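Local coordinates for protein putative aminooxidase (Propionibacterium acnes, PDB 2BAC) that probably isomerises polyunsaturated fatty acids with the help of bound FAD, in a fold of the flavin-containing amine oxidoreductase family, at residues 284-289 and 325-330. Numbering follows the deposited sequence.
With ODT ((11E,13E,15Z)-octadeca-11,13,15-trienoic acid), chain E.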
loop_
_atom_site.group_PDB
_atom_site.type_symbol
_atom_site.label_atom_id
_atom_site.label_comp_id
_atom_site.label_asym_id
_atom_site.label_seq_id
_atom_site.Cartn_x
_atom_site.Cartn_y
_atom_site.Cartn_z
ATOM N N ASP A 284 -9.537 -8.697 9.921
ATOM C CA ASP A 284 -10.279 -8.939 11.155
ATOM C C ASP A 284 -9.326 -9.234 12.311
ATOM O O ASP A 284 -8.538 -10.185 12.221
ATOM C CB ASP A 284 -11.248 -10.109 10.979
ATOM C CG ASP A 284 -12.405 -9.787 10.052
ATOM O OD1 ASP A 284 -13.501 -9.495 10.579
ATOM O OD2 ASP A 284 -12.222 -9.827 8.810
ATOM N N ALA A 285 -9.402 -8.426 13.379
ATOM C CA ALA A 285 -8.637 -8.649 14.615
ATOM C C ALA A 285 -9.347 -9.665 15.475
ATOM O O ALA A 285 -10.424 -9.369 16.010
ATOM C CB ALA A 285 -8.482 -7.353 15.406
ATOM N N CYS A 286 -8.736 -10.841 15.628
ATOM C CA CYS A 286 -9.408 -11.995 16.203
ATOM C C CYS A 286 -8.728 -12.487 17.456
ATOM O O CYS A 286 -7.505 -12.484 17.545
ATOM C CB CYS A 286 -9.455 -13.168 15.215
ATOM S SG CYS A 286 -10.159 -12.835 13.573
ATOM N N LEU A 287 -9.540 -12.907 18.419
ATOM C CA LEU A 287 -9.100 -13.757 19.487
ATOM C C LEU A 287 -9.444 -15.172 19.034
ATOM O O LEU A 287 -10.462 -15.386 18.376
ATOM C CB LEU A 287 -9.805 -13.383 20.790
ATOM C CG LEU A 287 -9.639 -11.903 21.168
ATOM C CD1 LEU A 287 -10.387 -11.583 22.459
ATOM C CD2 LEU A 287 -8.136 -11.522 21.237
ATOM N N VAL A 288 -8.566 -16.122 19.355
ATOM C CA VAL A 288 -8.664 -17.497 18.851
ATOM C C VAL A 288 -8.277 -18.501 19.919
ATOM O O VAL A 288 -7.507 -18.181 20.825
ATOM C CB VAL A 288 -7.726 -17.731 17.624
ATOM C CG1 VAL A 288 -8.168 -16.894 16.425
ATOM C CG2 VAL A 288 -6.287 -17.424 17.982
ATOM N N LYS A 289 -8.839 -19.705 19.817
ATOM C CA LYS A 289 -8.370 -20.864 20.587
ATOM C C LYS A 289 -7.272 -21.565 19.786
ATOM O O LYS A 289 -7.179 -21.417 18.578
ATOM C CB LYS A 289 -9.494 -21.872 20.819
ATOM C CG LYS A 289 -10.692 -21.356 21.540
ATOM C CD LYS A 289 -11.460 -22.505 22.249
ATOM C CE LYS A 289 -12.793 -22.030 22.900
ATOM N NZ LYS A 289 -12.612 -21.097 24.077
ATOM N N ILE A 325 -4.895 -12.082 16.723
ATOM C CA ILE A 325 -4.504 -12.612 15.425
ATOM C C ILE A 325 -5.343 -11.948 14.350
ATOM O O ILE A 325 -6.577 -12.039 14.372
ATOM C CB ILE A 325 -4.740 -14.142 15.319
ATOM C CG1 ILE A 325 -3.967 -14.898 16.408
ATOM C CG2 ILE A 325 -4.380 -14.603 13.906
ATOM C CD1 ILE A 325 -2.461 -14.725 16.326
ATOM N N THR A 326 -4.675 -11.283 13.411
ATOM C CA THR A 326 -5.364 -10.626 12.300
ATOM C C THR A 326 -5.382 -11.534 11.096
ATOM O O THR A 326 -4.386 -12.202 10.795
ATOM C CB THR A 326 -4.746 -9.246 11.930
ATOM O OG1 THR A 326 -3.308 -9.294 12.001
ATOM C CG2 THR A 326 -5.314 -8.144 12.864
ATOM N N THR A 327 -6.547 -11.582 10.442
ATOM C CA THR A 327 -6.743 -12.326 9.196
ATOM C C THR A 327 -6.888 -11.374 8.025
ATOM O O THR A 327 -7.347 -10.232 8.206
ATOM C CB THR A 327 -8.001 -13.194 9.257
ATOM O OG1 THR A 327 -9.176 -12.361 9.388
ATOM C CG2 THR A 327 -7.888 -14.245 10.417
ATOM N N TYR A 328 -6.526 -11.854 6.829
ATOM C CA TYR A 328 -6.501 -11.031 5.610
ATOM C C TYR A 328 -7.183 -11.702 4.416
ATOM O O TYR A 328 -6.854 -12.847 4.057
ATOM C CB TYR A 328 -5.053 -10.652 5.257
ATOM C CG TYR A 328 -4.345 -9.993 6.416
ATOM C CD1 TYR A 328 -4.267 -8.611 6.516
ATOM C CD2 TYR A 328 -3.818 -10.765 7.461
ATOM C CE1 TYR A 328 -3.649 -8.000 7.604
ATOM C CE2 TYR A 328 -3.200 -10.172 8.560
ATOM C CZ TYR A 328 -3.119 -8.791 8.631
ATOM O OH TYR A 328 -2.512 -8.221 9.723
ATOM N N LEU A 329 -8.129 -10.980 3.800
ATOM C CA LEU A 329 -8.871 -11.486 2.637
ATOM C C LEU A 329 -9.232 -10.362 1.647
ATOM O O LEU A 329 -9.303 -9.190 2.023
ATOM C CB LEU A 329 -10.147 -12.226 3.089
ATOM C CG LEU A 329 -11.288 -11.448 3.775
ATOM C CD1 LEU A 329 -12.255 -10.873 2.769
ATOM C CD2 LEU A 329 -12.047 -12.345 4.782
ATOM N N LEU A 330 -9.467 -10.732 0.391
ATOM C CA LEU A 330 -9.886 -9.781 -0.626
ATOM C C LEU A 330 -11.341 -9.992 -1.011
ATOM O O LEU A 330 -11.796 -11.129 -1.134
ATOM C CB LEU A 330 -8.989 -9.886 -1.864
ATOM C CG LEU A 330 -7.802 -8.925 -1.931
ATOM C CD1 LEU A 330 -6.935 -9.233 -3.165
ATOM C CD2 LEU A 330 -8.254 -7.447 -1.942
HETATM O O1 ODT E . 5.427 -13.864 6.269
HETATM C C1 ODT E . 5.812 -13.862 7.452
HETATM O O2 ODT E . 6.890 -14.392 7.812
HETATM C C2 ODT E . 4.912 -13.183 8.442
HETATM C C3 ODT E . 3.822 -12.456 7.654
HETATM C C4 ODT E . 2.551 -12.268 8.471
HETATM C C5 ODT E . 1.361 -12.063 7.544
HETATM C C6 ODT E . 0.999 -10.592 7.526
HETATM C C7 ODT E . 0.090 -10.219 6.373
HETATM C C8 ODT E . 0.589 -8.943 5.717
HETATM C C9 ODT E . -0.630 -8.191 5.239
HETATM C C10 ODT E . -0.422 -7.073 4.221
HETATM C C11 ODT E . 0.976 -6.628 3.855
HETATM C C12 ODT E . 0.939 -5.678 2.930
HETATM C C13 ODT E . 2.044 -4.975 2.286
HETATM C C14 ODT E . 3.331 -5.140 2.507
HETATM C C15 ODT E . 4.220 -4.297 1.714
HETATM C C16 ODT E . 5.551 -4.356 1.818
HETATM C C17 ODT E . 6.288 -5.293 2.762
HETATM C C18 ODT E . 7.790 -5.097 2.620
HETATM O O HOH W 1 -10.110 -10.971 7.229
#
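Asp284 and Thr327 face each other on adjacent antiparallel strands, and their side chains lie on the same side of the sheet as those of Cys286 and Ile325. Thr327 OG1 sits between its own backbone N and carbonyl carbon (chi1 64°), which brings it to 3.4 Å from Asp284 CB. The carboxylate itself is reached through a water hydrogen-bonded to both Asp284 OD2 and Thr327 OG1, the latter at 2.7 Å. Glu365 comes close to the other carboxylate oxygen, a proximity of like charges that may favour protonation of one of the two acids. Thr327 CG2, the methyl branch, lies 4.1 Å from Cys286 SG. Backbone bonds fasten both hydrogen-bonded pairs, Asp284 with Thr327 and Cys286 with Ile325, among them Ile325 N to Cys286 O at 2.8 Å.

Strands 277-288 and 325-330 are neighbours in a mixed sheet that is consistent with the substrate-binding part of flavin-containing amine oxidoreductases, apart from the parallel Rossmann-type sheet that binds the FAD; strand 359-373 flanks the first, strand 312-315 the second. Val348 and Met352 of helix 341-355 pack on Thr327.

Between the two hydrogen-bonded pairs, Ala285 and Thr326 form a non-hydrogen-bonded pair whose side chains leave by the other face. There Thr326 CG2 rests 3.8 Å from Ala285 CA; between the strands, Thr326 CA makes a CA-H...O contact with Asp284 O. Further along, Val288 CG2 meets Ile325 CG1 at 3.8 Å, the two side chains crossing at about a right angle. Tyr328 turns away from strand 277-288; the middle of the fatty-acid chain passes over one face of its ring, C9 being 3.8 Å from Tyr328 CE1 and offset toward the rim. Tyr328 also touches FAD.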